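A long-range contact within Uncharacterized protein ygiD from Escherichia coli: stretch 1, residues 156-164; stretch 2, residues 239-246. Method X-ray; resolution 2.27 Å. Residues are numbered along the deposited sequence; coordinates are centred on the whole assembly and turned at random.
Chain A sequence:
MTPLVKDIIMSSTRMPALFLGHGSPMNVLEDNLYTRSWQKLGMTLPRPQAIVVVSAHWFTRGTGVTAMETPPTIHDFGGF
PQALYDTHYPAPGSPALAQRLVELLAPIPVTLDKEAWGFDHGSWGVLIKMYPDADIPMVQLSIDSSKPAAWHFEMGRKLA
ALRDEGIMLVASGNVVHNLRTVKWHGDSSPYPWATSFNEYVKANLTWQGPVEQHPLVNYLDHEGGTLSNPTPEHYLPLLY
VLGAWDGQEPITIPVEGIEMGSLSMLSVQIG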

# COMPACT_ATOMS: atom_id res chain seq x y z
N GLY A 156 16.23 -18.53 6.73
CA GLY A 156 16.70 -17.96 7.98
C GLY A 156 17.86 -18.73 8.58
O GLY A 156 18.66 -18.17 9.33
N ARG A 157 17.96 -20.02 8.26
CA ARG A 157 19.11 -20.81 8.64
C ARG A 157 20.39 -20.28 7.94
O ARG A 157 21.45 -20.19 8.55
CB ARG A 157 18.88 -22.29 8.28
CG ARG A 157 18.05 -23.08 9.26
CD ARG A 157 18.94 -23.49 10.41
NE ARG A 157 18.21 -23.69 11.67
CZ ARG A 157 17.67 -24.85 12.05
NH1 ARG A 157 17.74 -25.93 11.26
NH2 ARG A 157 17.06 -24.94 13.22
N LYS A 158 20.27 -19.94 6.66
CA LYS A 158 21.38 -19.32 5.92
C LYS A 158 21.65 -17.89 6.37
O LYS A 158 22.81 -17.48 6.46
CB LYS A 158 21.12 -19.33 4.43
CG LYS A 158 20.95 -20.69 3.83
CD LYS A 158 20.37 -20.55 2.44
CE LYS A 158 20.67 -21.77 1.61
NZ LYS A 158 19.80 -22.90 1.99
N LEU A 159 20.60 -17.12 6.65
CA LEU A 159 20.79 -15.72 7.09
C LEU A 159 21.44 -15.58 8.45
O LEU A 159 21.89 -14.48 8.80
CB LEU A 159 19.46 -14.98 7.10
CG LEU A 159 18.88 -14.72 5.71
CD1 LEU A 159 17.39 -14.44 5.81
CD2 LEU A 159 19.67 -13.59 4.98
N ALA A 160 21.42 -16.66 9.22
CA ALA A 160 21.95 -16.68 10.58
C ALA A 160 23.42 -16.22 10.65
O ALA A 160 23.78 -15.39 11.50
CB ALA A 160 21.78 -18.10 11.22
N ALA A 161 24.26 -16.72 9.74
CA ALA A 161 25.66 -16.27 9.69
C ALA A 161 25.81 -14.74 9.71
O ALA A 161 26.73 -14.21 10.32
CB ALA A 161 26.39 -16.89 8.46
N LEU A 162 24.92 -14.01 9.05
CA LEU A 162 25.07 -12.55 9.00
C LEU A 162 24.91 -11.86 10.35
O LEU A 162 25.25 -10.67 10.49
CB LEU A 162 24.11 -11.94 8.01
CG LEU A 162 24.21 -12.32 6.54
CD1 LEU A 162 22.95 -11.82 5.85
CD2 LEU A 162 25.48 -11.73 5.90
N ARG A 163 24.41 -12.60 11.34
CA ARG A 163 24.17 -12.04 12.65
C ARG A 163 25.47 -11.78 13.43
O ARG A 163 25.53 -10.87 14.26
CB ARG A 163 23.19 -12.91 13.44
CG ARG A 163 21.77 -12.93 12.86
CD ARG A 163 20.87 -13.85 13.67
NE ARG A 163 20.81 -13.43 15.08
CZ ARG A 163 20.66 -14.26 16.11
NH1 ARG A 163 20.51 -15.57 15.92
NH2 ARG A 163 20.66 -13.76 17.34
N ASP A 164 26.50 -12.56 13.12
CA ASP A 164 27.86 -12.37 13.64
C ASP A 164 28.69 -11.36 12.81
O ASP A 164 29.85 -11.08 13.14
CB ASP A 164 28.58 -13.72 13.70
CG ASP A 164 27.88 -14.73 14.60
OD1 ASP A 164 27.41 -14.32 15.68
OD2 ASP A 164 27.83 -15.93 14.25
N LEU A 239 9.36 -17.20 9.82
CA LEU A 239 10.20 -18.35 9.59
C LEU A 239 11.63 -17.92 9.26
O LEU A 239 12.57 -18.61 9.63
CB LEU A 239 9.60 -19.22 8.49
CG LEU A 239 8.21 -19.79 8.88
CD1 LEU A 239 7.76 -20.83 7.85
CD2 LEU A 239 8.18 -20.40 10.33
N TYR A 240 11.79 -16.79 8.57
CA TYR A 240 13.10 -16.20 8.31
C TYR A 240 13.80 -15.93 9.63
O TYR A 240 14.98 -16.27 9.79
CB TYR A 240 12.98 -14.92 7.44
CG TYR A 240 12.69 -15.24 5.99
CD1 TYR A 240 11.42 -15.67 5.58
CD2 TYR A 240 13.71 -15.13 5.02
CE1 TYR A 240 11.15 -15.97 4.23
CE2 TYR A 240 13.45 -15.43 3.67
CZ TYR A 240 12.18 -15.86 3.28
OH TYR A 240 11.96 -16.16 1.95
N VAL A 241 13.07 -15.36 10.58
CA VAL A 241 13.59 -15.10 11.93
C VAL A 241 13.82 -16.41 12.69
O VAL A 241 14.91 -16.64 13.20
CB VAL A 241 12.65 -14.17 12.72
CG1 VAL A 241 13.07 -14.10 14.17
CG2 VAL A 241 12.62 -12.77 12.08
N LEU A 242 12.82 -17.29 12.75
CA LEU A 242 13.00 -18.56 13.46
C LEU A 242 14.11 -19.43 12.88
O LEU A 242 14.81 -20.11 13.63
CB LEU A 242 11.72 -19.39 13.53
CG LEU A 242 10.61 -19.04 14.52
CD1 LEU A 242 9.66 -20.24 14.53
CD2 LEU A 242 11.12 -18.69 15.93
N GLY A 243 14.25 -19.44 11.56
CA GLY A 243 15.36 -20.16 10.90
C GLY A 243 16.73 -19.77 11.46
O GLY A 243 17.63 -20.59 11.51
N ALA A 244 16.84 -18.52 11.92
CA ALA A 244 18.07 -17.92 12.44
C ALA A 244 18.40 -18.20 13.92
O ALA A 244 19.45 -17.77 14.43
CB ALA A 244 18.06 -16.39 12.19
N TRP A 245 17.49 -18.90 14.61
CA TRP A 245 17.69 -19.28 16.03
C TRP A 245 18.67 -20.45 16.15
O TRP A 245 18.54 -21.45 15.43
CB TRP A 245 16.35 -19.67 16.64
CG TRP A 245 16.35 -19.91 18.14
CD1 TRP A 245 16.88 -19.09 19.10
CD2 TRP A 245 15.74 -21.01 18.82
NE1 TRP A 245 16.66 -19.63 20.34
CE2 TRP A 245 15.97 -20.81 20.21
CE3 TRP A 245 15.03 -22.15 18.41
CZ2 TRP A 245 15.51 -21.72 21.19
CZ3 TRP A 245 14.59 -23.06 19.38
CH2 TRP A 245 14.82 -22.83 20.75
N ASP A 246 19.65 -20.33 17.04
CA ASP A 246 20.66 -21.41 17.21
C ASP A 246 20.22 -22.61 18.10
O ASP A 246 20.92 -23.64 18.15
CB ASP A 246 22.02 -20.85 17.68
CG ASP A 246 21.96 -20.18 19.05
OD1 ASP A 246 20.92 -20.32 19.73
OD2 ASP A 246 22.95 -19.51 19.44

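What lets the two backbones come so close? Gly-156 and Gly-243 face each other with their CA atoms 3.9 Å apart, and neither has a side chain to hold the chains off. An ideal CB on Gly-156 would lie 1.9 Å from O of Tyr-240; one on Gly-243 would lie 2.8 Å from CA of Gly-156. The closeness brings CA-H...O contacts: CA of Gly-156 sits 3.0 Å from O of Tyr-240, and CA of Arg-157 3.2 Å from O of Gly-243.

Which polar side chains reach across? Two arginines donate weak hydrogen bonds to backbone carbonyls of the second stretch. Arg-157 starts with its CB directed away, yet its chain bends back through two m rotamers so that NE meets O of Gly-243 at 3.2 Å. The CA-to-CB bond of Arg-163 points toward the partner, and its NH1 lies 2.9 Å from O of Ala-244. Each carbonyl approaches the guanidinium at its edge, where the N-H groups are.

What fills the apolar space? Small Ala-160 and Ala-244 pack CB to CB at 4.2 Å, and Ala-244 has more area covered than any other residue here. Apart from the alanine pair, CD1 of buried Leu-159 touches CD2 of Tyr-240 at 3.8 Å, meeting the ring at its edge.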